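Local coordinates for protein 2-hydroxyisobutyryl-CoA mutase large subunit (Aquincola tertiaricarbonis, PDB 4R3U) that catalyses, together with a small cobalamin-binding subunit, the interconversion of 2-hydroxyisobutyryl-CoA and (S)-3-hydroxybutyryl-CoA, at residues 81-86 with 316-321; 104-109 with 499-504; 125-130 with 151-156; 291-296 with 333-338. One frame throughout, in Å; residues are numbered along the deposited sequence.

Contact 1: 81-86 with 316-321; sequences PFTRGP and LRRCYA
The guanidinium of Arg317 lies against the 81-86 loop, with Gly85 CA 3.5 Å above one of its faces, offset toward the rim, while the carbonyl oxygens of Phe82 and Thr83 lie at its edge near the plane. A second flat group, the ring of Phe82, is met edge-on by the methyl of Ala321, with CD2 of Phe82 4.1 Å from CB of Ala321. The main polar link is the bond from Arg317 NH2 to Thr83 O, 2.9 Å long and nearly in the guanidinium plane, although the donor stands 35° above the plane of the carbonyl. Arg317 NE adds two weak bonds, to Phe82 O at 2.8 Å and to Thr83 O. A bend at chi3 (-62°) carries NE back toward these oxygens. Residues 82-85 form a type I beta turn, closed by Gly85 N and Phe82 O, and the arginine reaches it from helix 306-327, which follows strand 298-302 in the TIM barrel. A methionine in place of Arg317 would probably leave Thr83 O without its donor from the helix, and the turn less firmly tied to it. Beside this, Pro81 and Arg318 lie alongside each other, pointing the same way, with CG to CG at 3.9 Å. Pro81 CB also packs on Ala321 CB at 3.8 Å. Arg318 runs on past Thr83, its CD 3.3 Å from Thr83 OG1. Asp73 O receives both Thr83 OG1 and Arg318 NH2, and Glu430 and Thr427 of helix 420-442 hold NH1 of Arg318.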
# COMPACT_ATOMS: atom_id res chain seq x y z
N PRO A 81 29.77 3.07 -5.89
CA PRO A 81 28.99 4.08 -6.62
C PRO A 81 27.62 4.44 -6.04
O PRO A 81 26.79 5.00 -6.76
CB PRO A 81 28.91 3.49 -8.03
CG PRO A 81 28.84 2.01 -7.80
CD PRO A 81 29.54 1.73 -6.48
N PHE A 82 27.40 4.17 -4.72
CA PHE A 82 26.17 4.53 -3.98
C PHE A 82 24.87 3.91 -4.48
O PHE A 82 23.80 4.42 -4.17
CB PHE A 82 26.01 6.06 -3.78
CG PHE A 82 27.25 6.80 -3.34
CD1 PHE A 82 27.54 6.96 -1.99
CD2 PHE A 82 28.13 7.35 -4.28
CE1 PHE A 82 28.67 7.65 -1.59
CE2 PHE A 82 29.28 8.01 -3.87
CZ PHE A 82 29.53 8.18 -2.53
N THR A 83 24.93 2.79 -5.20
CA THR A 83 23.74 2.06 -5.67
C THR A 83 22.74 1.81 -4.50
O THR A 83 21.53 2.03 -4.66
CB THR A 83 24.22 0.75 -6.29
OG1 THR A 83 25.32 1.04 -7.17
CG2 THR A 83 23.10 -0.07 -6.97
N ARG A 84 23.27 1.40 -3.33
CA ARG A 84 22.52 1.06 -2.12
C ARG A 84 22.06 2.25 -1.23
O ARG A 84 21.34 2.04 -0.26
CB ARG A 84 23.29 0.02 -1.31
CG ARG A 84 23.88 -1.07 -2.21
CD ARG A 84 24.25 -2.31 -1.46
NE ARG A 84 23.06 -3.00 -1.00
CZ ARG A 84 23.05 -3.87 -0.01
NH1 ARG A 84 24.17 -4.17 0.63
NH2 ARG A 84 21.91 -4.44 0.36
N GLY A 85 22.44 3.47 -1.59
CA GLY A 85 22.03 4.65 -0.84
C GLY A 85 23.15 5.66 -0.69
O GLY A 85 24.32 5.28 -0.64
N PRO A 86 22.80 6.97 -0.63
CA PRO A 86 23.85 8.00 -0.50
C PRO A 86 24.50 8.10 0.90
O PRO A 86 25.60 8.65 1.03
CB PRO A 86 23.12 9.29 -0.88
CG PRO A 86 21.72 9.06 -0.43
CD PRO A 86 21.45 7.58 -0.68
N LEU A 316 20.10 5.26 -11.28
CA LEU A 316 20.38 6.71 -11.30
C LEU A 316 21.54 7.06 -10.39
O LEU A 316 22.44 7.78 -10.81
CB LEU A 316 19.13 7.51 -10.88
CG LEU A 316 18.14 7.80 -11.98
CD1 LEU A 316 16.77 8.07 -11.42
CD2 LEU A 316 18.62 8.95 -12.85
N ARG A 317 21.55 6.52 -9.15
CA ARG A 317 22.62 6.75 -8.18
C ARG A 317 23.95 6.26 -8.68
O ARG A 317 24.95 6.95 -8.47
CB ARG A 317 22.29 6.11 -6.83
CG ARG A 317 21.53 7.03 -5.88
CD ARG A 317 21.67 6.62 -4.43
NE ARG A 317 21.11 5.29 -4.20
CZ ARG A 317 19.85 5.05 -3.83
NH1 ARG A 317 19.03 6.05 -3.55
NH2 ARG A 317 19.42 3.80 -3.70
N ARG A 318 23.97 5.07 -9.35
CA ARG A 318 25.19 4.45 -9.89
C ARG A 318 25.74 5.25 -11.08
O ARG A 318 26.94 5.51 -11.12
CB ARG A 318 24.95 2.97 -10.28
CG ARG A 318 26.21 2.22 -10.72
CD ARG A 318 26.12 0.76 -10.39
NE ARG A 318 25.46 0.00 -11.45
CZ ARG A 318 24.86 -1.17 -11.28
NH1 ARG A 318 24.34 -1.80 -12.32
NH2 ARG A 318 24.79 -1.73 -10.08
N CYS A 319 24.85 5.63 -12.02
CA CYS A 319 25.15 6.41 -13.22
C CYS A 319 25.72 7.78 -12.83
O CYS A 319 26.76 8.19 -13.35
CB CYS A 319 23.91 6.55 -14.10
SG CYS A 319 23.39 5.00 -14.88
N TYR A 320 25.06 8.44 -11.87
CA TYR A 320 25.46 9.72 -11.34
C TYR A 320 26.86 9.66 -10.73
O TYR A 320 27.67 10.53 -11.04
CB TYR A 320 24.45 10.22 -10.29
CG TYR A 320 24.88 11.51 -9.62
CD1 TYR A 320 24.81 12.72 -10.30
CD2 TYR A 320 25.35 11.52 -8.31
CE1 TYR A 320 25.19 13.92 -9.69
CE2 TYR A 320 25.73 12.71 -7.69
CZ TYR A 320 25.65 13.90 -8.39
OH TYR A 320 26.02 15.07 -7.79
N ALA A 321 27.13 8.64 -9.87
CA ALA A 321 28.45 8.46 -9.25
C ALA A 321 29.54 8.35 -10.32
O ALA A 321 30.54 9.09 -10.26
CB ALA A 321 28.46 7.23 -8.38

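Contact 2: 104-109 with 499-504; sequences FGTGED and NTTAER
Gly105 touches Thr501 through its CA, which sits 3.6 Å from Thr501 CG2; a side chain on this glycine would run into Asp109 OD2. Next comes Thr106, at the N-cap position of helix 107-119. Its OG1 accepts a 2.9 Å bond from Arg504 NH1, almost in the guanidinium plane, and donates in turn to Glu108 OE1; the two side chains cross at about a right angle. Asp109 meets Arg504 tip to tip in a salt bridge, NH2 reaching OD2 at 3.1 Å on its syn lone pair, with the carboxylate and guanidinium planes 80° apart. The same OD2 takes the N-H of Thr106 at 2.9 Å, so one oxygen joins the start of its own helix to the neighbouring one. Arg504 is steadied by its NE, which bonds to Thr500 OG1 at 3.0 Å, and by a second salt bridge from NH2 to Asp498. An alanine at Arg504 would probably leave Asp109 and Asp498 without their shared cation and Thr106 OG1 without this donor. The contact thus sets the first turns of helices 107-119 and 501-515 against each other, beside the end of strand 97-102, with a Glu108-Arg508 salt bridge further along.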
# COMPACT_ATOMS: atom_id res chain seq x y z
N PHE A 104 -1.78 27.85 -2.14
CA PHE A 104 -3.05 28.46 -2.53
C PHE A 104 -3.20 29.82 -1.88
O PHE A 104 -2.63 30.06 -0.81
CB PHE A 104 -4.28 27.57 -2.24
CG PHE A 104 -4.47 27.16 -0.80
CD1 PHE A 104 -3.92 25.98 -0.32
CD2 PHE A 104 -5.24 27.93 0.06
CE1 PHE A 104 -4.09 25.60 1.01
CE2 PHE A 104 -5.44 27.54 1.38
CZ PHE A 104 -4.86 26.38 1.85
N GLY A 105 -3.95 30.68 -2.53
CA GLY A 105 -4.27 32.02 -2.08
C GLY A 105 -3.05 32.87 -1.86
O GLY A 105 -2.11 32.85 -2.67
N THR A 106 -3.05 33.60 -0.74
CA THR A 106 -1.95 34.48 -0.32
C THR A 106 -1.03 33.72 0.66
O THR A 106 -1.35 32.59 1.06
CB THR A 106 -2.51 35.81 0.26
OG1 THR A 106 -3.16 35.59 1.51
CG2 THR A 106 -3.42 36.58 -0.72
N GLY A 107 0.10 34.34 1.01
CA GLY A 107 1.08 33.80 1.94
C GLY A 107 0.45 33.25 3.21
O GLY A 107 0.73 32.11 3.59
N GLU A 108 -0.46 34.05 3.82
CA GLU A 108 -1.24 33.74 5.03
C GLU A 108 -2.02 32.46 4.90
O GLU A 108 -2.07 31.69 5.86
CB GLU A 108 -2.23 34.87 5.34
CG GLU A 108 -1.58 36.20 5.66
CD GLU A 108 -1.51 37.16 4.49
OE1 GLU A 108 -1.41 36.70 3.34
OE2 GLU A 108 -1.57 38.38 4.74
N ASP A 109 -2.64 32.23 3.72
CA ASP A 109 -3.43 31.05 3.43
C ASP A 109 -2.57 29.76 3.45
O ASP A 109 -2.90 28.81 4.18
CB ASP A 109 -4.22 31.22 2.11
CG ASP A 109 -5.16 32.42 2.11
OD1 ASP A 109 -5.76 32.71 3.18
OD2 ASP A 109 -5.30 33.07 1.05
N ASN A 499 -12.48 33.71 -3.55
CA ASN A 499 -12.60 34.77 -4.56
C ASN A 499 -12.11 36.19 -4.14
O ASN A 499 -12.13 37.11 -4.96
CB ASN A 499 -14.01 34.78 -5.17
CG ASN A 499 -14.27 33.59 -6.08
OD1 ASN A 499 -15.21 32.82 -5.86
ND2 ASN A 499 -13.47 33.43 -7.13
N THR A 500 -11.62 36.34 -2.89
CA THR A 500 -11.08 37.61 -2.39
C THR A 500 -9.56 37.63 -2.55
O THR A 500 -8.96 38.68 -2.31
CB THR A 500 -11.42 37.84 -0.90
OG1 THR A 500 -10.77 36.84 -0.09
CG2 THR A 500 -12.89 37.88 -0.62
N THR A 501 -8.96 36.48 -2.93
CA THR A 501 -7.51 36.30 -3.12
C THR A 501 -6.93 37.42 -3.99
O THR A 501 -6.02 38.12 -3.52
CB THR A 501 -7.19 34.91 -3.73
OG1 THR A 501 -7.67 33.87 -2.87
CG2 THR A 501 -5.71 34.73 -4.03
N ALA A 502 -7.46 37.62 -5.24
CA ALA A 502 -6.92 38.68 -6.12
C ALA A 502 -6.93 40.06 -5.45
O ALA A 502 -5.85 40.64 -5.29
CB ALA A 502 -7.63 38.70 -7.47
N GLU A 503 -8.11 40.53 -4.96
CA GLU A 503 -8.27 41.80 -4.26
C GLU A 503 -7.25 41.96 -3.11
O GLU A 503 -6.55 42.97 -3.05
CB GLU A 503 -9.72 41.92 -3.74
CG GLU A 503 -10.09 43.24 -3.06
CD GLU A 503 -10.03 43.22 -1.54
OE1 GLU A 503 -10.55 42.25 -0.94
OE2 GLU A 503 -9.48 44.18 -0.95
N ARG A 504 -7.14 40.92 -2.24
CA ARG A 504 -6.26 40.87 -1.08
C ARG A 504 -4.76 40.98 -1.45
O ARG A 504 -4.01 41.74 -0.85
CB ARG A 504 -6.53 39.61 -0.26
CG ARG A 504 -7.79 39.69 0.60
CD ARG A 504 -7.86 38.57 1.67
NE ARG A 504 -8.10 37.24 1.11
CZ ARG A 504 -7.19 36.28 0.96
NH1 ARG A 504 -5.95 36.46 1.40
NH2 ARG A 504 -7.52 35.13 0.39
O HOH W 1 -4.50 38.89 3.08

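Contact 3: 125-130 with 151-156. With 3KK (S-{(3R,5R,9R)-1-[(2R,3S,4R,5R)-5-(6-amino-9H-purin-9-yl)-4-hydroxy-3-(phosphonooxy)tetrahydrofuran-2-yl]-3,5,9-trihydroxy-8,8-dimethyl-3,5-dioxido-10,14-dioxo-2,4,6-trioxa-11,15-diaza-3lambda~5~,5lambda~5~-diphosphaheptadecan-17-yl} 2-hydroxy-2-methylpropanethioate), chain F.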
# COMPACT_ATOMS: atom_id res chain seq x y z
N ILE A 125 9.03 21.60 4.73
CA ILE A 125 8.06 22.43 4.03
C ILE A 125 8.27 22.37 2.49
O ILE A 125 9.40 22.45 2.03
CB ILE A 125 8.09 23.88 4.59
CG1 ILE A 125 7.25 23.96 5.88
CG2 ILE A 125 7.68 24.96 3.56
CD1 ILE A 125 7.78 24.96 6.86
N SER A 126 7.18 22.22 1.72
CA SER A 126 7.20 22.27 0.27
C SER A 126 6.18 23.32 -0.15
O SER A 126 5.08 23.37 0.41
CB SER A 126 6.89 20.91 -0.36
OG SER A 126 6.81 20.98 -1.78
N THR A 127 6.53 24.17 -1.09
CA THR A 127 5.64 25.24 -1.53
C THR A 127 5.45 25.22 -3.04
O THR A 127 6.45 25.25 -3.79
CB THR A 127 6.17 26.61 -1.07
OG1 THR A 127 6.86 26.50 0.19
CG2 THR A 127 5.08 27.69 -1.04
N ASP A 128 4.18 25.18 -3.48
CA ASP A 128 3.76 25.32 -4.86
C ASP A 128 3.15 26.68 -5.07
O ASP A 128 2.37 27.15 -4.25
CB ASP A 128 2.82 24.21 -5.32
CG ASP A 128 3.63 23.06 -5.90
OD1 ASP A 128 4.79 22.87 -5.44
OD2 ASP A 128 3.08 22.31 -6.77
N PHE A 129 3.51 27.30 -6.18
CA PHE A 129 3.14 28.68 -6.53
C PHE A 129 2.09 28.73 -7.63
O PHE A 129 1.91 27.76 -8.37
CB PHE A 129 4.40 29.47 -6.90
CG PHE A 129 5.44 29.46 -5.79
CD1 PHE A 129 5.41 30.42 -4.78
CD2 PHE A 129 6.40 28.45 -5.72
CE1 PHE A 129 6.33 30.36 -3.72
CE2 PHE A 129 7.29 28.39 -4.65
CZ PHE A 129 7.26 29.36 -3.66
N ASP A 130 1.36 29.86 -7.71
CA ASP A 130 0.38 30.03 -8.74
C ASP A 130 1.07 30.30 -10.11
O ASP A 130 2.28 30.55 -10.16
CB ASP A 130 -0.63 31.12 -8.36
CG ASP A 130 -0.09 32.52 -8.19
OD1 ASP A 130 1.06 32.77 -8.61
OD2 ASP A 130 -0.84 33.38 -7.73
N GLU A 151 -3.79 27.96 -8.42
CA GLU A 151 -3.04 26.69 -8.52
C GLU A 151 -1.87 26.53 -7.53
O GLU A 151 -1.25 25.47 -7.46
CB GLU A 151 -2.58 26.48 -9.97
CG GLU A 151 -3.72 26.32 -10.97
CD GLU A 151 -3.33 25.58 -12.23
OE1 GLU A 151 -2.65 26.18 -13.10
OE2 GLU A 151 -3.69 24.39 -12.35
N GLY A 152 -1.61 27.58 -6.77
CA GLY A 152 -0.56 27.67 -5.77
C GLY A 152 -0.58 29.03 -5.11
O GLY A 152 -1.46 29.84 -5.39
N VAL A 153 0.39 29.30 -4.21
CA VAL A 153 0.45 30.58 -3.52
C VAL A 153 0.93 31.71 -4.47
O VAL A 153 1.69 31.45 -5.41
CB VAL A 153 1.28 30.51 -2.20
CG1 VAL A 153 2.78 30.42 -2.46
CG2 VAL A 153 0.99 31.68 -1.28
N ALA A 154 0.48 32.95 -4.21
CA ALA A 154 0.90 34.13 -4.95
C ALA A 154 2.06 34.78 -4.20
O ALA A 154 1.93 35.07 -3.00
CB ALA A 154 -0.25 35.10 -5.07
N ILE A 155 3.21 34.97 -4.89
CA ILE A 155 4.34 35.69 -4.34
C ILE A 155 4.73 36.78 -5.36
O ILE A 155 5.11 36.47 -6.49
CB ILE A 155 5.55 34.84 -3.82
CG1 ILE A 155 5.11 33.67 -2.89
CG2 ILE A 155 6.63 35.75 -3.14
CD1 ILE A 155 4.70 34.04 -1.44
N ASP A 156 4.59 38.06 -4.96
CA ASP A 156 4.94 39.20 -5.83
C ASP A 156 6.07 39.96 -5.21
O ASP A 156 6.92 40.46 -5.93
CB ASP A 156 3.75 40.16 -6.07
CG ASP A 156 2.56 39.57 -6.80
OD1 ASP A 156 2.74 38.56 -7.49
OD2 ASP A 156 1.46 40.10 -6.66
C4 3KK F . 4.76 21.06 -9.81
C3 3KK F . 4.94 19.98 -8.74
C2 3KK F . 4.53 18.62 -9.29
O3 3KK F . 4.08 20.32 -7.66
C1 3KK F . 6.38 19.91 -8.21
O1 3KK F . 7.36 20.00 -8.95
S1P 3KK F . 6.46 19.68 -6.47
C2P 3KK F . 8.25 19.68 -6.14
C3P 3KK F . 8.50 19.78 -4.65
N4P 3KK F . 9.94 19.67 -4.44
C5P 3KK F . 10.45 19.27 -3.27
O5P 3KK F . 9.79 18.96 -2.28
C6P 3KK F . 11.98 19.22 -3.28
C7P 3KK F . 12.56 18.89 -1.92
N8P 3KK F . 14.02 18.75 -2.00
C9P 3KK F . 14.78 18.66 -0.90
O9P 3KK F . 14.30 18.70 0.24
CAP 3KK F . 16.32 18.60 -1.12
OAP 3KK F . 16.73 19.44 -2.22
CBP 3KK F . 16.97 17.18 -1.11
CDP 3KK F . 18.50 17.31 -1.10
CEP 3KK F . 16.57 16.36 -2.34
CCP 3KK F . 16.59 16.40 0.17
O6A 3KK F . 16.89 17.22 1.31
P2A 3KK F . 16.30 16.99 2.77
O4A 3KK F . 14.87 16.67 2.68
O5A 3KK F . 16.73 18.15 3.60
O3A 3KK F . 17.09 15.64 3.19
P1A 3KK F . 18.70 15.46 3.46
O1A 3KK F . 19.51 16.56 2.88
O2A 3KK F . 19.04 14.07 3.10
O5B 3KK F . 18.63 15.55 5.09
C5B 3KK F . 18.78 16.78 5.83
C4B 3KK F . 20.02 16.71 6.74
O4B 3KK F . 20.07 15.45 7.48
C3B 3KK F . 21.30 16.78 5.92
O3B 3KK F . 22.27 17.55 6.68
P3B 3KK F . 22.78 19.02 6.24
O8A 3KK F . 23.38 18.76 4.91
O7A 3KK F . 21.54 19.82 6.25
O9A 3KK F . 23.73 19.35 7.32
C2B 3KK F . 21.74 15.33 5.81
O2B 3KK F . 23.15 15.20 5.62
C1B 3KK F . 21.29 14.76 7.14
N9A 3KK F . 21.01 13.30 7.08
C8A 3KK F . 20.07 12.66 6.38
N7A 3KK F . 20.20 11.36 6.62
C5A 3KK F . 21.20 11.18 7.48
C4A 3KK F . 21.71 12.40 7.77
N3A 3KK F . 22.74 12.55 8.63
C2A 3KK F . 23.32 11.43 9.27
N1A 3KK F . 22.76 10.16 8.93
C6A 3KK F . 21.74 10.08 8.05
N6A 3KK F . 21.20 8.90 7.73
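At the carboxyl end of barrel strand 125-128, beside the cofactor, Phe129 and Val153 form a single beta bridge between the strand end and the 151-156 loop. Val153 N bonds to Asp128 O at 2.9 Å, in the carbonyl plane on a lone pair. Asp130 N returns to Val153 O at 2.8 Å, standing 42° above that carbonyl's plane. Gly152 lies so close to the backbone of residues 128-130 that a side chain in its place would collide with Phe129 C. On the apolar side, Phe129 and Val153 run side by side, CD1 to CG1 at 3.5 Å, and Ile155 CG1 meets the edge of the ring at CE1, 3.6 Å away. Asp130, the N-cap of helix 131-135, caps a backbone N of that helix with its side chain, and its OD2 comes 3.2 Å from Ala154 CB; OD2 also bonds to Gly149 N and OD1 to Thr133 OG1. The side chain of Asp128 turns to the substrate: OD2 is modelled 2.4 Å from O3 of 3KK, a doubtfully short value, while Thr178 OG1 holds OD1. Phe129 O and Glu151 O both receive N40 of cobalamin. Substrate and cofactor thus meet at the carboxyl ends of the strands, the usual active-site end of a TIM barrel, where Asp128 is inferred to matter for stereospecificity.

Contact 4: 291-296 with 333-338. With 3KK (S-{(3R,5R,9R)-1-[(2R,3S,4R,5R)-5-(6-amino-9H-purin-9-yl)-4-hydroxy-3-(phosphonooxy)tetrahydrofuran-2-yl]-3,5,9-trihydroxy-8,8-dimethyl-3,5-dioxido-10,14-dioxo-2,4,6-trioxa-11,15-diaza-3lambda~5~,5lambda~5~-diphosphaheptadecan-17-yl} 2-hydroxy-2-methylpropanethioate), chain F.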
# COMPACT_ATOMS: atom_id res chain seq x y z
N GLU A 291 33.36 22.04 -5.41
CA GLU A 291 32.86 23.22 -4.69
C GLU A 291 31.31 23.25 -4.70
O GLU A 291 30.73 23.97 -3.89
CB GLU A 291 33.38 24.52 -5.33
CG GLU A 291 34.87 24.80 -5.20
CD GLU A 291 35.25 26.19 -5.68
OE1 GLU A 291 36.05 26.29 -6.64
OE2 GLU A 291 34.73 27.18 -5.11
N PHE A 292 30.65 22.53 -5.64
CA PHE A 292 29.19 22.60 -5.80
C PHE A 292 28.47 21.27 -5.96
O PHE A 292 27.34 21.14 -5.50
CB PHE A 292 28.80 23.58 -6.94
CG PHE A 292 29.16 23.11 -8.33
CD1 PHE A 292 30.42 23.34 -8.86
CD2 PHE A 292 28.22 22.44 -9.12
CE1 PHE A 292 30.75 22.88 -10.14
CE2 PHE A 292 28.55 21.98 -10.40
CZ PHE A 292 29.82 22.20 -10.89
N ALA A 293 29.12 20.26 -6.61
CA ALA A 293 28.53 18.93 -6.79
C ALA A 293 27.95 18.29 -5.52
O ALA A 293 26.84 17.74 -5.60
CB ALA A 293 29.48 18.00 -7.48
N PRO A 294 28.60 18.43 -4.32
CA PRO A 294 28.01 17.85 -3.10
C PRO A 294 26.59 18.35 -2.77
O PRO A 294 25.79 17.60 -2.21
CB PRO A 294 28.99 18.26 -2.00
CG PRO A 294 30.27 18.47 -2.69
CD PRO A 294 29.92 19.04 -4.02
N ARG A 295 26.29 19.62 -3.16
CA ARG A 295 25.03 20.32 -2.93
C ARG A 295 23.98 20.22 -4.06
O ARG A 295 22.84 20.67 -3.88
CB ARG A 295 25.27 21.77 -2.51
CG ARG A 295 25.55 21.93 -1.01
CD ARG A 295 24.27 21.77 -0.20
NE ARG A 295 24.58 21.40 1.17
CZ ARG A 295 23.72 20.82 2.00
NH1 ARG A 295 24.10 20.53 3.23
NH2 ARG A 295 22.49 20.55 1.62
N LEU A 296 24.35 19.59 -5.20
CA LEU A 296 23.40 19.35 -6.28
C LEU A 296 22.42 18.30 -5.76
O LEU A 296 22.79 17.48 -4.91
CB LEU A 296 24.10 18.81 -7.54
CG LEU A 296 25.04 19.74 -8.31
CD1 LEU A 296 25.84 18.96 -9.34
CD2 LEU A 296 24.27 20.87 -8.98
N PRO A 333 33.84 12.58 -2.14
CA PRO A 333 32.81 11.53 -2.26
C PRO A 333 31.37 12.03 -2.33
O PRO A 333 30.56 11.42 -3.03
CB PRO A 333 33.06 10.63 -1.05
CG PRO A 333 33.85 11.47 -0.11
CD PRO A 333 34.71 12.33 -0.97
N GLU A 334 31.08 13.17 -1.65
CA GLU A 334 29.76 13.83 -1.63
C GLU A 334 29.34 14.34 -3.00
O GLU A 334 28.14 14.48 -3.27
CB GLU A 334 29.72 14.99 -0.63
CG GLU A 334 30.05 14.62 0.81
CD GLU A 334 29.70 15.73 1.78
OE1 GLU A 334 30.04 16.90 1.50
OE2 GLU A 334 29.04 15.42 2.80
N SER A 335 30.31 14.59 -3.89
CA SER A 335 30.08 15.00 -5.27
C SER A 335 29.50 13.83 -6.10
O SER A 335 28.89 14.05 -7.13
CB SER A 335 31.39 15.43 -5.91
OG SER A 335 31.85 16.64 -5.34
N MET A 336 29.74 12.59 -5.64
CA MET A 336 29.30 11.39 -6.33
C MET A 336 28.02 10.77 -5.72
O MET A 336 27.40 9.91 -6.36
CB MET A 336 30.46 10.38 -6.44
CG MET A 336 31.71 10.97 -7.10
SD MET A 336 33.22 10.09 -6.69
CE MET A 336 34.21 11.42 -6.18
N ARG A 337 27.60 11.24 -4.51
CA ARG A 337 26.37 10.75 -3.90
C ARG A 337 25.10 11.53 -4.27
O ARG A 337 24.95 12.70 -3.91
CB ARG A 337 26.48 10.39 -2.39
CG ARG A 337 26.84 11.52 -1.44
CD ARG A 337 25.65 12.08 -0.68
NE ARG A 337 25.94 13.37 -0.03
CZ ARG A 337 25.86 14.56 -0.64
NH1 ARG A 337 25.52 14.65 -1.92
NH2 ARG A 337 26.12 15.68 0.04
N LEU A 338 24.21 10.87 -5.05
CA LEU A 338 22.95 11.43 -5.51
C LEU A 338 21.95 11.47 -4.37
O LEU A 338 21.69 10.45 -3.73
CB LEU A 338 22.39 10.61 -6.71
CG LEU A 338 21.13 11.12 -7.41
CD1 LEU A 338 21.20 10.90 -8.90
CD2 LEU A 338 19.87 10.46 -6.84
C4 3KK F . 4.76 21.06 -9.81
C3 3KK F . 4.94 19.98 -8.74
C2 3KK F . 4.53 18.62 -9.29
O3 3KK F . 4.08 20.32 -7.66
C1 3KK F . 6.38 19.91 -8.21
O1 3KK F . 7.36 20.00 -8.95
S1P 3KK F . 6.46 19.68 -6.47
C2P 3KK F . 8.25 19.68 -6.14
C3P 3KK F . 8.50 19.78 -4.65
N4P 3KK F . 9.94 19.67 -4.44
C5P 3KK F . 10.45 19.27 -3.27
O5P 3KK F . 9.79 18.96 -2.28
C6P 3KK F . 11.98 19.22 -3.28
C7P 3KK F . 12.56 18.89 -1.92
N8P 3KK F . 14.02 18.75 -2.00
C9P 3KK F . 14.78 18.66 -0.90
O9P 3KK F . 14.30 18.70 0.24
CAP 3KK F . 16.32 18.60 -1.12
OAP 3KK F . 16.73 19.44 -2.22
CBP 3KK F . 16.97 17.18 -1.11
CDP 3KK F . 18.50 17.31 -1.10
CEP 3KK F . 16.57 16.36 -2.34
CCP 3KK F . 16.59 16.40 0.17
O6A 3KK F . 16.89 17.22 1.31
P2A 3KK F . 16.30 16.99 2.77
O4A 3KK F . 14.87 16.67 2.68
O5A 3KK F . 16.73 18.15 3.60
O3A 3KK F . 17.09 15.64 3.19
P1A 3KK F . 18.70 15.46 3.46
O1A 3KK F . 19.51 16.56 2.88
O2A 3KK F . 19.04 14.07 3.10
O5B 3KK F . 18.63 15.55 5.09
C5B 3KK F . 18.78 16.78 5.83
C4B 3KK F . 20.02 16.71 6.74
O4B 3KK F . 20.07 15.45 7.48
C3B 3KK F . 21.30 16.78 5.92
O3B 3KK F . 22.27 17.55 6.68
P3B 3KK F . 22.78 19.02 6.24
O8A 3KK F . 23.38 18.76 4.91
O7A 3KK F . 21.54 19.82 6.25
O9A 3KK F . 23.73 19.35 7.32
C2B 3KK F . 21.74 15.33 5.81
O2B 3KK F . 23.15 15.20 5.62
C1B 3KK F . 21.29 14.76 7.14
N9A 3KK F . 21.01 13.30 7.08
C8A 3KK F . 20.07 12.66 6.38
N7A 3KK F . 20.20 11.36 6.62
C5A 3KK F . 21.20 11.18 7.48
C4A 3KK F . 21.71 12.40 7.77
N3A 3KK F . 22.74 12.55 8.63
C2A 3KK F . 23.32 11.43 9.27
N1A 3KK F . 22.76 10.16 8.93
C6A 3KK F . 21.74 10.08 8.05
N6A 3KK F . 21.20 8.90 7.73
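Pro294 is the centre of this contact, its ring and CB against Ser335 and Glu334 and its carbonyl oxygen taken by Arg337. The ring lies against Ser335, with CD 3.4 Å from OG, and Pro294 CB packs on Glu334 CB at 3.6 Å. From the same residue, CA points a C-H almost straight at Glu334 O (165° at the hydrogen), 3.4 Å away. Ser335 also touches Ala293, OG to CB at 3.5 Å. With OG anti to the carbonyl carbon of Ser335 (chi1 -69°), the hydroxyl lies by Ala293 CB and Pro294 CD; its hydrogen-bond partner is Asp290 OD1. Ala293, Pro294 and Arg295 make a short 3-10 segment in the loop before strand 298-302, whereas 333-338 leads into strand 340-344; these strands are neighbours in the parallel sheet, so the contact ties together the two approaches at the amino ends of the barrel strands. Arg337 adds the polar part of the contact: NH1 and NH2 both donate to Pro294 O, NH1 at 3.0 Å, gripping it end-on with the oxygen 3° from the guanidinium plane. Glu334 CB lies over one face of that guanidinium, offset toward its rim. Arg337 NH1 is also near NE of Arg339, a like charge. Next to Pro294, the CB of Arg295 is directed away from 333-338, and its NH1 bonds to O8A on the 3'-phosphate of 3KK at a modelled 2.5 Å. Its NH2 is held by Asn248 OD1; Arg295 is an experimentally established binding residue for (3S)-3-hydroxybutanoyl-CoA.

In the fold
Contacts 1 and 3 are wholly buried, whereas contacts 2 and 4 include partly exposed residues. They fall into two touching pairs. Contacts 1 and 4 meet where Tyr320 OH probably bonds to Ser335 O, and arginines there grip backbone carbonyls. Contacts 2 and 3 join through a probable Gly105 O to Ala154 N bond, their centres 11 Å apart; contact 2 relies on a salt bridge at helix starts, contact 3 on backbone pairing and apolar side chains. Contacts 3 and 4, with centres 28 Å apart, both touch 3KK, one at its acyl end beside the cofactor, the other at its 3'-phosphate, so the ligand spans the barrel from one end to the other.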